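Local coordinates for porin protein associated with imipenem resistance (Acinetobacter baumannii, PDB 4FUV) that forms an eight-stranded outer-membrane beta-barrel associated with imipenem resistance and probably takes part in the uptake of ornithine and imipenem, at residues D67-N72 against D107-R112; G94-A99 against G163-V168; D145-L150 against Y171-P176; D126-A131 against S185-G190; D58-G63 against N113-R118. One frame throughout, in Å; residues are numbered along the deposited sequence.

Contact 1 of 5, residues D67-N72 against D107-R112; sequences DLDMDN and DYDLTR
Strands 67-72 and 107-112 run antiparallel at 175°, their axes approaching to 4.8 Å, with Asp-67/Thr-111, Asp-69/Asp-109 and Asp-71/Asp-107 as hydrogen-bonded pairs and Leu-68/Leu-110 and Met-70/Tyr-108 as the non-hydrogen-bonded pairs between them. Each hydrogen-bonded pair carries two N-H...O bonds, six in all, and the CA of Met-70 adds a C-H...O contact of 3.2 Å to Asp-107 O. On the face holding Leu-68, Met-70, Tyr-108 and Leu-110, methionine and tyrosine lie side by side and point the same way. The Met-70 sulfur makes a Met-aromatic contact, SD standing 3.3 Å from Tyr-108 CE2 and approaching the ring obliquely. With its CG anti to the carbonyl carbon (chi1 -55°), Tyr-108 starts its ring beside its own backbone N. The same sulfur accepts a weak hydrogen bond from Asn-72 ND2 at 3.6 Å, and that amide nitrogen has Asn-106 OD1 as its stronger partner. These strands belong to the antiparallel barrel wall, here flanked by strands 42-56 and 134-144. The reverse face is strikingly acidic, with five aspartates. Asp-69 and Asp-109 stand alongside each other, their carboxylate planes 20° apart and OD2 of Asp-69 4.0 Å from OD1 of Asp-109. Like charges this close would be expected to raise an acid's affinity for a proton, although Asp-69 OD1 is hydrogen-bonded to Ser-54, as Asp-67 OD1 is to Ser-56.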
# COMPACT_ATOMS: atom_id res chain seq x y z
N ASP A 67 17.53 11.07 -2.37
CA ASP A 67 18.90 10.88 -1.93
C ASP A 67 19.01 11.37 -0.49
O ASP A 67 18.66 12.51 -0.20
CB ASP A 67 19.88 11.66 -2.82
CG ASP A 67 19.79 11.27 -4.29
OD1 ASP A 67 19.49 10.09 -4.59
OD2 ASP A 67 20.02 12.15 -5.15
N LEU A 68 19.49 10.51 0.40
CA LEU A 68 19.57 10.85 1.82
C LEU A 68 21.01 10.79 2.35
O LEU A 68 21.68 9.76 2.25
CB LEU A 68 18.69 9.90 2.63
CG LEU A 68 18.11 10.30 3.99
CD1 LEU A 68 17.35 9.13 4.57
CD2 LEU A 68 19.14 10.78 4.99
N ASP A 69 21.47 11.90 2.91
CA ASP A 69 22.71 11.92 3.67
C ASP A 69 22.37 12.17 5.14
O ASP A 69 21.46 12.94 5.46
CB ASP A 69 23.67 12.99 3.15
CG ASP A 69 24.18 12.68 1.75
OD1 ASP A 69 24.35 11.48 1.43
OD2 ASP A 69 24.42 13.62 0.97
N MET A 70 23.09 11.50 6.03
CA MET A 70 22.86 11.66 7.45
C MET A 70 24.17 11.56 8.21
O MET A 70 24.96 10.65 7.99
CB MET A 70 21.86 10.62 7.95
CG MET A 70 21.62 10.66 9.46
SD MET A 70 20.39 9.47 10.05
CE MET A 70 21.35 7.95 10.11
N ASP A 71 24.41 12.51 9.11
CA ASP A 71 25.61 12.51 9.92
C ASP A 71 25.20 12.61 11.38
O ASP A 71 24.44 13.50 11.76
CB ASP A 71 26.51 13.68 9.51
CG ASP A 71 27.85 13.68 10.22
OD1 ASP A 71 28.23 12.62 10.77
OD2 ASP A 71 28.52 14.73 10.22
N ASN A 72 25.69 11.69 12.20
CA ASN A 72 25.31 11.63 13.61
C ASN A 72 26.52 11.69 14.55
O ASN A 72 27.62 11.24 14.20
CB ASN A 72 24.48 10.37 13.91
CG ASN A 72 23.45 10.08 12.82
OD1 ASN A 72 23.75 9.42 11.82
ND2 ASN A 72 22.22 10.54 13.02
N ASP A 107 22.73 15.75 11.43
CA ASP A 107 22.43 16.47 10.20
C ASP A 107 21.76 15.55 9.20
O ASP A 107 22.25 14.45 8.91
CB ASP A 107 23.70 17.06 9.59
CG ASP A 107 24.42 17.98 10.54
OD1 ASP A 107 23.75 18.65 11.35
OD2 ASP A 107 25.66 18.04 10.48
N TYR A 108 20.63 16.00 8.67
CA TYR A 108 19.96 15.32 7.57
C TYR A 108 20.01 16.21 6.32
O TYR A 108 19.81 17.42 6.39
CB TYR A 108 18.52 15.00 7.98
CG TYR A 108 18.43 14.20 9.26
CD1 TYR A 108 18.42 14.82 10.51
CD2 TYR A 108 18.38 12.81 9.22
CE1 TYR A 108 18.34 14.06 11.69
CE2 TYR A 108 18.31 12.06 10.38
CZ TYR A 108 18.29 12.69 11.62
OH TYR A 108 18.23 11.91 12.77
N ASP A 109 20.31 15.60 5.18
CA ASP A 109 20.30 16.30 3.90
C ASP A 109 19.55 15.44 2.88
O ASP A 109 20.13 14.52 2.29
CB ASP A 109 21.73 16.58 3.42
CG ASP A 109 21.77 17.30 2.08
OD1 ASP A 109 21.74 16.61 1.03
OD2 ASP A 109 21.83 18.54 2.06
N LEU A 110 18.26 15.73 2.70
CA LEU A 110 17.40 14.97 1.80
C LEU A 110 17.14 15.71 0.49
O LEU A 110 16.77 16.88 0.49
CB LEU A 110 16.06 14.70 2.49
CG LEU A 110 15.02 14.02 1.61
CD1 LEU A 110 15.43 12.59 1.28
CD2 LEU A 110 13.66 14.05 2.28
N THR A 111 17.32 15.02 -0.63
CA THR A 111 17.08 15.61 -1.94
C THR A 111 16.07 14.80 -2.74
O THR A 111 16.25 13.60 -2.95
CB THR A 111 18.37 15.69 -2.73
OG1 THR A 111 19.25 16.61 -2.10
CG2 THR A 111 18.09 16.14 -4.15
N ARG A 112 14.99 15.45 -3.17
CA ARG A 112 14.02 14.79 -4.04
C ARG A 112 14.18 15.28 -5.48
O ARG A 112 14.09 16.48 -5.75
CB ARG A 112 12.60 15.04 -3.54
CG ARG A 112 11.50 14.65 -4.55
CD ARG A 112 10.12 14.93 -3.96
NE ARG A 112 9.07 14.19 -4.65
CZ ARG A 112 7.82 14.08 -4.20
NH1 ARG A 112 7.46 14.67 -3.07
NH2 ARG A 112 6.93 13.37 -4.89

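Contact 2 of 5, residues G94-A99 against G163-V168; sequences GLYVAA and GVFGEV
Tyr-96 and Glu-167 meet inside the beta-barrel, joining two strands that are not neighbours in its wall: strand 147-154 lies between 95-114 and 162-172. The separation is evident in the axes, which pass 8.8 Å apart at a crossing angle of -43°, so the contact is made by side chains. Tyr-96 places CG between its backbone N and carbonyl carbon, the crowded position (chi1 67°), and from there the ring runs across to put OH beside Glu-167. Glu-167 answers with CG anti to the backbone N and an extended chain beyond it. The two side chains cross at about a right angle, with ring and carboxylate planes 87° apart. Tyr-96 OH donates a short hydrogen bond of 2.6 Å to Glu-167 OE1, which lies at the edge of the tyrosine ring, in its plane; the hydroxyl meets OE1 on its anti side, slightly out of the carboxylate plane. The other carboxylate oxygen, OE2, is hydrogen-bonded to Tyr-149 OH, so two phenols grip this buried acid, and they would be expected to stabilise its negative charge. Arg-22 and Lys-218 also touch the Glu-167 side chain. Phe-165 brings CD2 to 3.8 Å from Tyr-96 OH, an oblique approach to the phenylalanine ring. Beyond the tyrosine, Ala-98 points toward the acid, its CB 4.1 Å from Glu-167 OE2.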
# COMPACT_ATOMS: atom_id res chain seq x y z
N GLY A 94 13.07 -8.79 29.58
CA GLY A 94 13.58 -7.94 28.51
C GLY A 94 12.84 -6.63 28.29
O GLY A 94 13.32 -5.74 27.56
N LEU A 95 11.68 -6.48 28.93
CA LEU A 95 10.89 -5.25 28.73
C LEU A 95 11.36 -4.10 29.63
O LEU A 95 11.49 -4.25 30.85
CB LEU A 95 9.40 -5.54 28.95
CG LEU A 95 8.73 -6.48 27.95
CD1 LEU A 95 7.36 -6.93 28.51
CD2 LEU A 95 8.54 -5.79 26.61
N TYR A 96 11.62 -2.93 29.04
CA TYR A 96 12.08 -1.82 29.86
C TYR A 96 11.63 -0.45 29.37
O TYR A 96 11.33 -0.26 28.19
CB TYR A 96 13.61 -1.83 30.01
CG TYR A 96 14.41 -1.55 28.74
CD1 TYR A 96 14.74 -2.58 27.86
CD2 TYR A 96 14.87 -0.26 28.43
CE1 TYR A 96 15.49 -2.35 26.71
CE2 TYR A 96 15.62 -0.01 27.26
CZ TYR A 96 15.92 -1.07 26.41
OH TYR A 96 16.64 -0.87 25.26
N VAL A 97 11.58 0.50 30.29
CA VAL A 97 11.41 1.90 29.93
C VAL A 97 12.73 2.61 30.15
O VAL A 97 13.39 2.42 31.19
CB VAL A 97 10.26 2.60 30.73
CG1 VAL A 97 10.43 2.35 32.20
CG2 VAL A 97 10.23 4.11 30.45
N ALA A 98 13.14 3.37 29.14
CA ALA A 98 14.38 4.15 29.15
C ALA A 98 14.07 5.62 29.39
O ALA A 98 13.21 6.22 28.74
CB ALA A 98 15.11 3.99 27.81
N ALA A 99 14.80 6.22 30.33
CA ALA A 99 14.68 7.64 30.58
C ALA A 99 16.08 8.18 30.81
O ALA A 99 16.86 7.62 31.58
CB ALA A 99 13.82 7.89 31.78
N GLY A 163 22.06 -11.50 23.97
CA GLY A 163 20.68 -11.30 23.56
C GLY A 163 20.57 -10.25 22.48
O GLY A 163 21.57 -9.67 22.05
N VAL A 164 19.35 -10.00 22.04
CA VAL A 164 19.08 -8.99 21.03
C VAL A 164 18.06 -7.99 21.56
O VAL A 164 17.32 -8.29 22.51
CB VAL A 164 18.59 -9.64 19.74
CG1 VAL A 164 19.69 -10.56 19.18
CG2 VAL A 164 17.32 -10.43 20.02
N PHE A 165 18.02 -6.80 20.98
CA PHE A 165 17.04 -5.82 21.44
C PHE A 165 16.55 -4.89 20.36
O PHE A 165 17.14 -4.79 19.28
CB PHE A 165 17.61 -5.00 22.61
CG PHE A 165 18.48 -3.85 22.18
CD1 PHE A 165 19.82 -4.05 21.89
CD2 PHE A 165 17.95 -2.57 22.09
CE1 PHE A 165 20.63 -2.98 21.50
CE2 PHE A 165 18.73 -1.50 21.71
CZ PHE A 165 20.08 -1.70 21.40
N GLY A 166 15.43 -4.23 20.63
CA GLY A 166 14.98 -3.10 19.84
C GLY A 166 14.59 -2.02 20.82
O GLY A 166 14.22 -2.33 21.95
N GLU A 167 14.66 -0.76 20.41
CA GLU A 167 14.27 0.33 21.28
C GLU A 167 13.66 1.45 20.46
O GLU A 167 14.18 1.83 19.39
CB GLU A 167 15.46 0.87 22.07
CG GLU A 167 15.09 1.88 23.17
CD GLU A 167 16.30 2.40 23.95
OE1 GLU A 167 17.06 1.58 24.52
OE2 GLU A 167 16.51 3.63 24.00
N VAL A 168 12.57 2.01 20.96
CA VAL A 168 11.95 3.16 20.31
C VAL A 168 11.70 4.24 21.36
O VAL A 168 11.24 3.95 22.47
CB VAL A 168 10.64 2.79 19.56
CG1 VAL A 168 10.89 1.65 18.56
CG2 VAL A 168 9.54 2.40 20.52

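Contact 3 of 5, residues D145-L150 against Y171-P176; sequences DIAPYL and YYTGNP. With C8E ((hydroxyethyloxy)tri(ethyloxy)octane), chain K.
Tyr-149 and Tyr-171 form the only beta bridge here, a non-hydrogen-bonded antiparallel pair near the open ends of the barrel hairpin made by strands 147-154 and 162-172. Their aromatic contact is oblique, with centroids 4.5 Å apart and planes at 41°. Tyr-149, with CG anti to the backbone N (chi1 177°), sets CD1 over the centre of the Tyr-171 ring, 3.3 Å above its plane. Tyr-171 starts instead with CG anti to the carbonyl carbon (chi1 -64°), and its hydroxyl comes over one face of the Tyr-149 ring, whose own OH is taken by Glu-167. Among backbone interactions, Tyr-172 N donates to Pro-148 O at 3.0 Å, and the same oxygen receives a C-H...O contact from Tyr-171 CA at 3.3 Å. A detergent molecule lies against Pro-148 and Tyr-172: C8E carbon C17 is 3.5 Å from Pro-148 CD, and its C20 is 3.4 Å from Tyr-172 CE2, an arrangement consistent with an outward, membrane-side surface. Apolar packing completes the join, Pro-148 CD reaching Tyr-172 CB at 4.2 Å and Ala-147 CB meeting Tyr-171 CB. Separately, Ala-147 CB makes a close contact with Tyr-172 O, 3.4 Å away.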
# COMPACT_ATOMS: atom_id res chain seq x y z
N ASP A 145 22.98 20.54 23.46
CA ASP A 145 24.02 20.20 24.42
C ASP A 145 23.50 19.07 25.31
O ASP A 145 24.23 18.11 25.63
CB ASP A 145 24.43 21.41 25.26
CG ASP A 145 25.36 22.36 24.51
OD1 ASP A 145 25.96 21.93 23.51
OD2 ASP A 145 25.49 23.53 24.93
N ILE A 146 22.23 19.17 25.67
CA ILE A 146 21.57 18.15 26.46
C ILE A 146 20.07 18.13 26.17
O ILE A 146 19.39 19.14 26.30
CB ILE A 146 21.85 18.32 27.98
CG1 ILE A 146 20.99 17.37 28.80
CG2 ILE A 146 21.61 19.76 28.42
CD1 ILE A 146 21.12 17.60 30.29
N ALA A 147 19.57 16.98 25.72
CA ALA A 147 18.15 16.79 25.43
C ALA A 147 17.62 15.60 26.22
O ALA A 147 18.24 14.54 26.23
CB ALA A 147 17.93 16.56 23.95
N PRO A 148 16.47 15.77 26.89
CA PRO A 148 15.86 14.67 27.64
C PRO A 148 15.36 13.62 26.66
O PRO A 148 15.01 13.94 25.52
CB PRO A 148 14.65 15.34 28.32
CG PRO A 148 14.83 16.80 28.14
CD PRO A 148 15.64 16.98 26.90
N TYR A 149 15.33 12.37 27.13
CA TYR A 149 14.95 11.24 26.31
C TYR A 149 13.98 10.35 27.08
O TYR A 149 14.13 10.16 28.28
CB TYR A 149 16.20 10.39 26.00
CG TYR A 149 15.90 9.14 25.20
CD1 TYR A 149 15.56 9.21 23.84
CD2 TYR A 149 15.97 7.88 25.79
CE1 TYR A 149 15.29 8.04 23.10
CE2 TYR A 149 15.71 6.72 25.06
CZ TYR A 149 15.36 6.81 23.72
OH TYR A 149 15.09 5.66 23.00
N LEU A 150 13.00 9.80 26.37
CA LEU A 150 12.12 8.79 26.93
C LEU A 150 11.95 7.74 25.85
O LEU A 150 11.77 8.07 24.69
CB LEU A 150 10.74 9.38 27.29
CG LEU A 150 9.70 8.35 27.75
CD1 LEU A 150 10.12 7.74 29.09
CD2 LEU A 150 8.24 8.90 27.83
N TYR A 171 13.76 12.11 21.65
CA TYR A 171 14.42 13.18 22.38
C TYR A 171 13.57 14.43 22.24
O TYR A 171 13.05 14.70 21.16
CB TYR A 171 15.82 13.44 21.79
CG TYR A 171 16.78 12.27 21.92
CD1 TYR A 171 17.46 12.03 23.11
CD2 TYR A 171 17.02 11.42 20.85
CE1 TYR A 171 18.35 10.95 23.23
CE2 TYR A 171 17.90 10.35 20.96
CZ TYR A 171 18.57 10.13 22.14
OH TYR A 171 19.44 9.06 22.23
N TYR A 172 13.41 15.17 23.32
CA TYR A 172 12.81 16.49 23.23
C TYR A 172 13.91 17.46 22.86
O TYR A 172 14.74 17.81 23.70
CB TYR A 172 12.16 16.90 24.54
CG TYR A 172 11.73 18.35 24.58
CD1 TYR A 172 10.88 18.88 23.61
CD2 TYR A 172 12.15 19.19 25.60
CE1 TYR A 172 10.47 20.22 23.66
CE2 TYR A 172 11.74 20.53 25.66
CZ TYR A 172 10.91 21.03 24.69
OH TYR A 172 10.53 22.35 24.76
N THR A 173 13.92 17.87 21.60
CA THR A 173 15.00 18.69 21.05
C THR A 173 14.59 20.12 20.73
O THR A 173 15.44 20.99 20.53
CB THR A 173 15.48 18.07 19.74
OG1 THR A 173 14.36 17.92 18.86
CG2 THR A 173 16.07 16.70 20.01
N GLY A 174 13.28 20.37 20.66
CA GLY A 174 12.80 21.60 20.06
C GLY A 174 12.93 21.46 18.55
O GLY A 174 13.57 20.50 18.07
N ASN A 175 12.34 22.38 17.79
CA ASN A 175 12.47 22.32 16.34
C ASN A 175 13.91 22.40 15.87
O ASN A 175 14.70 23.16 16.42
CB ASN A 175 11.68 23.45 15.68
CG ASN A 175 10.20 23.36 15.96
OD1 ASN A 175 9.73 23.88 16.97
ND2 ASN A 175 9.47 22.71 15.08
N PRO A 176 14.25 21.63 14.83
CA PRO A 176 15.60 21.65 14.27
C PRO A 176 15.83 22.91 13.46
O PRO A 176 14.89 23.66 13.18
CB PRO A 176 15.60 20.44 13.34
CG PRO A 176 14.17 20.37 12.85
CD PRO A 176 13.33 20.79 14.04
C8 C8E K . 10.99 14.32 28.44
O9 C8E K . 10.23 15.52 28.40
C10 C8E K . 10.88 16.60 29.06
C11 C8E K . 10.01 17.85 29.00
O12 C8E K . 10.35 18.70 30.08
C13 C8E K . 11.48 19.50 29.79
O15 C8E K . 14.41 20.58 29.11
C16 C8E K . 15.52 20.75 28.25
C17 C8E K . 15.05 20.41 26.84
O18 C8E K . 15.91 20.99 25.89
C19 C8E K . 15.28 21.08 24.63
C20 C8E K . 14.39 22.33 24.59
O21 C8E K . 14.66 23.11 23.44

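Contact 4 of 5, residues D126-A131 against S185-G190; sequences DFIAGA and SAVTTG
Phe-127 and Thr-188 lie side by side in a small antiparallel strand pairing, where strand 125-129 lines up against the end of strand 177-187 close to the second subunit. The tight part is the middle. Ile-128 and Val-187 form a hydrogen-bonded pair. Ile-128 N donates to Val-187 O at 3.0 Å. In return, Val-187 N donates to Ile-128 O at 2.9 Å. Their side chains touch at Ile-128 CB and Val-187 CG2, 3.7 Å apart. On the face carrying Ala-129 and Ala-186, the methyl group of Ala-186 also reaches Phe-127 CB. Thr-188 has OG1 anti to its backbone N (chi1 -162°). That oxygen sits 3.6 Å above the Phe-127 ring plane, offset toward the rim, and donates a 2.7 Å bond to Asp-126 O within the carbonyl plane; Gln-125 NE2 is a further hydrogen-bond partner of it. Leu-194 and Ala-197 of helix 194-207 pack on Phe-127 as well.

The looser side lies past the last backbone bond, Gly-130 N to Ser-185 O at 2.8 Å: the Ser-185 side chain is exposed, and Ala-131, Thr-189 and Gly-190 make no direct contact across the pairing. Near Asp-126 the second subunit comes in: Asp-126 OD1 pairs with Arg-121, Asp-126 OD2 with Arg-118 of the second subunit, and Thr-189 OG1 with Ala-129 O of that subunit. Beyond the direct Thr-188 bond, a water adds a second donor to Asp-126 O at 3.0 Å while accepting from Thr-189 N at 3.0 Å.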
# COMPACT_ATOMS: atom_id res chain seq x y z
N ASP A 126 -0.55 20.18 -4.86
CA ASP A 126 -0.00 19.40 -5.97
C ASP A 126 0.67 20.31 -6.99
O ASP A 126 0.17 21.39 -7.29
CB ASP A 126 -1.11 18.60 -6.65
CG ASP A 126 -1.70 17.53 -5.73
OD1 ASP A 126 -0.96 16.97 -4.89
OD2 ASP A 126 -2.91 17.25 -5.85
N PHE A 127 1.81 19.84 -7.50
CA PHE A 127 2.57 20.52 -8.54
C PHE A 127 2.97 19.49 -9.59
O PHE A 127 3.03 18.31 -9.31
CB PHE A 127 3.85 21.14 -7.97
CG PHE A 127 3.61 22.31 -7.05
CD1 PHE A 127 3.34 22.10 -5.71
CD2 PHE A 127 3.68 23.61 -7.53
CE1 PHE A 127 3.13 23.17 -4.85
CE2 PHE A 127 3.47 24.69 -6.69
CZ PHE A 127 3.20 24.47 -5.33
N ILE A 128 3.23 19.96 -10.81
CA ILE A 128 3.75 19.10 -11.86
C ILE A 128 5.02 19.71 -12.43
O ILE A 128 5.01 20.84 -12.91
CB ILE A 128 2.73 18.90 -13.00
CG1 ILE A 128 1.65 17.88 -12.58
CG2 ILE A 128 3.44 18.40 -14.26
CD1 ILE A 128 0.48 17.78 -13.58
N ALA A 129 6.11 18.95 -12.38
CA ALA A 129 7.42 19.43 -12.82
C ALA A 129 7.44 19.74 -14.32
O ALA A 129 6.92 18.98 -15.13
CB ALA A 129 8.49 18.40 -12.48
N GLY A 130 8.08 20.85 -14.67
CA GLY A 130 8.25 21.23 -16.06
C GLY A 130 9.23 20.34 -16.81
O GLY A 130 9.75 19.37 -16.27
N ALA A 131 9.47 20.70 -18.07
CA ALA A 131 10.29 19.91 -18.98
C ALA A 131 11.70 19.62 -18.47
O ALA A 131 12.31 18.63 -18.86
CB ALA A 131 10.36 20.61 -20.36
N SER A 185 11.11 24.54 -12.56
CA SER A 185 9.80 25.16 -12.66
C SER A 185 8.71 24.11 -12.61
O SER A 185 8.94 22.96 -13.01
CB SER A 185 9.67 25.96 -13.97
OG SER A 185 10.44 27.15 -13.94
N ALA A 186 7.53 24.51 -12.16
CA ALA A 186 6.40 23.61 -12.05
C ALA A 186 5.10 24.35 -12.32
O ALA A 186 5.00 25.55 -12.09
CB ALA A 186 6.38 22.97 -10.67
N VAL A 187 4.11 23.63 -12.82
CA VAL A 187 2.77 24.20 -12.98
C VAL A 187 1.90 23.75 -11.83
O VAL A 187 2.19 22.73 -11.19
CB VAL A 187 2.13 23.77 -14.30
CG1 VAL A 187 3.01 24.20 -15.47
CG2 VAL A 187 1.91 22.26 -14.31
N THR A 188 0.82 24.49 -11.58
CA THR A 188 -0.04 24.20 -10.43
C THR A 188 -1.35 24.97 -10.58
O THR A 188 -1.44 25.85 -11.42
CB THR A 188 0.65 24.63 -9.13
OG1 THR A 188 0.04 23.98 -8.01
CG2 THR A 188 0.60 26.17 -8.96
N THR A 189 -2.37 24.63 -9.80
CA THR A 189 -3.58 25.44 -9.80
C THR A 189 -3.92 25.85 -8.38
O THR A 189 -4.94 26.48 -8.15
CB THR A 189 -4.80 24.76 -10.45
OG1 THR A 189 -5.02 23.49 -9.81
CG2 THR A 189 -4.59 24.57 -11.95
N GLY A 190 -3.06 25.49 -7.44
CA GLY A 190 -3.29 25.83 -6.06
C GLY A 190 -2.92 27.26 -5.74
O GLY A 190 -2.46 28.01 -6.61
O HOH W 1 -2.64 22.38 -7.88

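Contact 5 of 5, residues D58-G63 against N113-R118; sequences DVKVNG and NVDATR. With SO4 (sulfate ion), chain B.
Gly-63 and Asp-115 join two loops at one end of the barrel: residues 58-63 lie in the loop between antiparallel strands 42-56 and 64-81, and residues 115-118 make a type II beta turn just after strand 95-114. The backbone link across them is one hydrogen bond, Asp-115 N to Gly-63 O, 2.8 Å long with an angle of 171° at the hydrogen and running nearly along the C=O axis. The turn closes on itself through Arg-118 N and Asp-115 O, 3.2 Å apart.

Charge pairing supplies the second kind of interaction. Lys-60 and Asp-115 reach toward each other tip to tip, NZ lying 2.9 Å from OD2 in a salt bridge whose hydrogen-bond geometry is weak. The lysine chain is bent at its second and fourth torsions, the latter (chi4 64°) setting NZ. Lys-60 and Asn-62 are exposed, while Gly-63 is buried.

Packing comes from Arg-118, whose chain folds back at chi2 and chi3 and lays one guanidinium face over the backbone of Asn-62 and Gly-63. Gly-63, with no side chain, lets the arginine come close: its CA is 3.7 Å from NH1 and 3.9 Å from CG of Arg-118. The Asn-62 side chain crosses the arginine at about a right angle.

Outside partners hold the rest of the guanidinium. Its NE is taken by the second subunit, while a sulfate ion, probably from the crystallisation liquor, lies at its edge and in its plane. Sulfate O2 accepts from both Arg-118 NH1 at 2.8 Å and NH2 at 3.1 Å.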
# COMPACT_ATOMS: atom_id res chain seq x y z
N ASP A 58 17.70 4.93 -6.49
CA ASP A 58 17.62 5.00 -7.93
C ASP A 58 16.31 4.35 -8.33
O ASP A 58 15.86 4.48 -9.47
CB ASP A 58 18.78 4.19 -8.49
CG ASP A 58 19.09 2.98 -7.63
OD1 ASP A 58 19.70 3.17 -6.55
OD2 ASP A 58 18.70 1.86 -8.01
N VAL A 59 15.72 3.64 -7.37
CA VAL A 59 14.38 3.11 -7.51
C VAL A 59 13.42 4.29 -7.56
O VAL A 59 13.29 5.04 -6.60
CB VAL A 59 14.01 2.22 -6.32
N LYS A 60 12.77 4.46 -8.71
CA LYS A 60 11.82 5.54 -8.88
C LYS A 60 10.54 5.24 -8.14
O LYS A 60 9.95 4.18 -8.31
CB LYS A 60 11.50 5.74 -10.36
CG LYS A 60 12.63 6.29 -11.18
CD LYS A 60 12.51 7.78 -11.36
CE LYS A 60 13.38 8.23 -12.50
NZ LYS A 60 12.90 7.63 -13.78
N VAL A 61 10.11 6.19 -7.32
CA VAL A 61 8.78 6.15 -6.75
C VAL A 61 7.94 7.26 -7.36
O VAL A 61 8.11 8.44 -7.03
CB VAL A 61 8.81 6.36 -5.23
CG1 VAL A 61 7.59 5.72 -4.61
CG2 VAL A 61 10.09 5.79 -4.65
N ASN A 62 7.06 6.87 -8.28
CA ASN A 62 6.11 7.80 -8.86
C ASN A 62 6.81 8.98 -9.54
O ASN A 62 6.37 10.12 -9.43
CB ASN A 62 5.15 8.30 -7.77
CG ASN A 62 3.73 8.39 -8.26
OD1 ASN A 62 3.27 7.54 -9.03
ND2 ASN A 62 3.01 9.42 -7.82
N GLY A 63 7.90 8.69 -10.23
CA GLY A 63 8.63 9.71 -10.96
C GLY A 63 9.61 10.52 -10.12
O GLY A 63 10.29 11.41 -10.63
N ASN A 113 14.42 14.35 -6.39
CA ASN A 113 14.51 14.65 -7.81
C ASN A 113 13.24 14.23 -8.54
O ASN A 113 12.92 13.04 -8.61
CB ASN A 113 15.74 13.97 -8.42
CG ASN A 113 16.99 14.18 -7.59
OD1 ASN A 113 17.51 13.23 -6.97
ND2 ASN A 113 17.48 15.41 -7.54
N VAL A 114 12.51 15.20 -9.07
CA VAL A 114 11.25 14.91 -9.73
C VAL A 114 11.43 14.89 -11.24
O VAL A 114 11.88 15.88 -11.82
CB VAL A 114 10.17 15.94 -9.32
CG1 VAL A 114 8.83 15.64 -9.97
CG2 VAL A 114 10.04 15.98 -7.80
N ASP A 115 11.11 13.76 -11.88
CA ASP A 115 11.18 13.66 -13.34
C ASP A 115 10.30 14.70 -14.00
O ASP A 115 9.26 15.09 -13.45
CB ASP A 115 10.70 12.30 -13.84
CG ASP A 115 11.67 11.18 -13.54
OD1 ASP A 115 12.87 11.46 -13.30
OD2 ASP A 115 11.22 10.01 -13.58
N ALA A 116 10.74 15.14 -15.17
CA ALA A 116 9.95 16.01 -16.04
C ALA A 116 8.53 15.45 -16.23
O ALA A 116 8.37 14.25 -16.47
CB ALA A 116 10.64 16.14 -17.38
N THR A 117 7.54 16.34 -16.15
CA THR A 117 6.11 16.06 -16.34
C THR A 117 5.42 15.31 -15.21
O THR A 117 4.23 15.03 -15.31
CB THR A 117 5.79 15.29 -17.64
OG1 THR A 117 6.14 13.92 -17.45
CG2 THR A 117 6.53 15.86 -18.83
N ARG A 118 6.14 14.97 -14.14
CA ARG A 118 5.54 14.19 -13.06
C ARG A 118 4.99 15.07 -11.94
O ARG A 118 5.55 16.14 -11.63
CB ARG A 118 6.51 13.15 -12.48
CG ARG A 118 7.03 12.13 -13.50
CD ARG A 118 5.91 11.45 -14.29
NE ARG A 118 5.01 10.69 -13.43
CZ ARG A 118 5.18 9.41 -13.12
NH1 ARG A 118 6.23 8.75 -13.59
NH2 ARG A 118 4.31 8.79 -12.33
S SO4 B . 5.12 5.27 -12.43
O1 SO4 B . 3.99 5.59 -11.56
O2 SO4 B . 6.13 6.31 -12.32
O3 SO4 B . 5.70 4.00 -12.01
O4 SO4 B . 4.66 5.16 -13.82

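From the N terminus, residues 58-63 open contact 5 and 67-72 open contact 1; both close on the far end of strand 95-114 and its turn, so contact 1 nests inside contact 5. Contact 2 starts at 94-99, inside the loops of both and before either closes, and ends at 163-168, crossing all four others. Contact 4 opens at 126-131 and closes at 185-190, enclosing contact 3, which ends the 147-154/162-172 hairpin. Contacts 2 and 3 touch inside the barrel through Glu-167 and Tyr-149. Contacts 4 and 5, centres about 14 Å apart, meet through Ala-129 and the turn at 115-118, and both reach the second subunit.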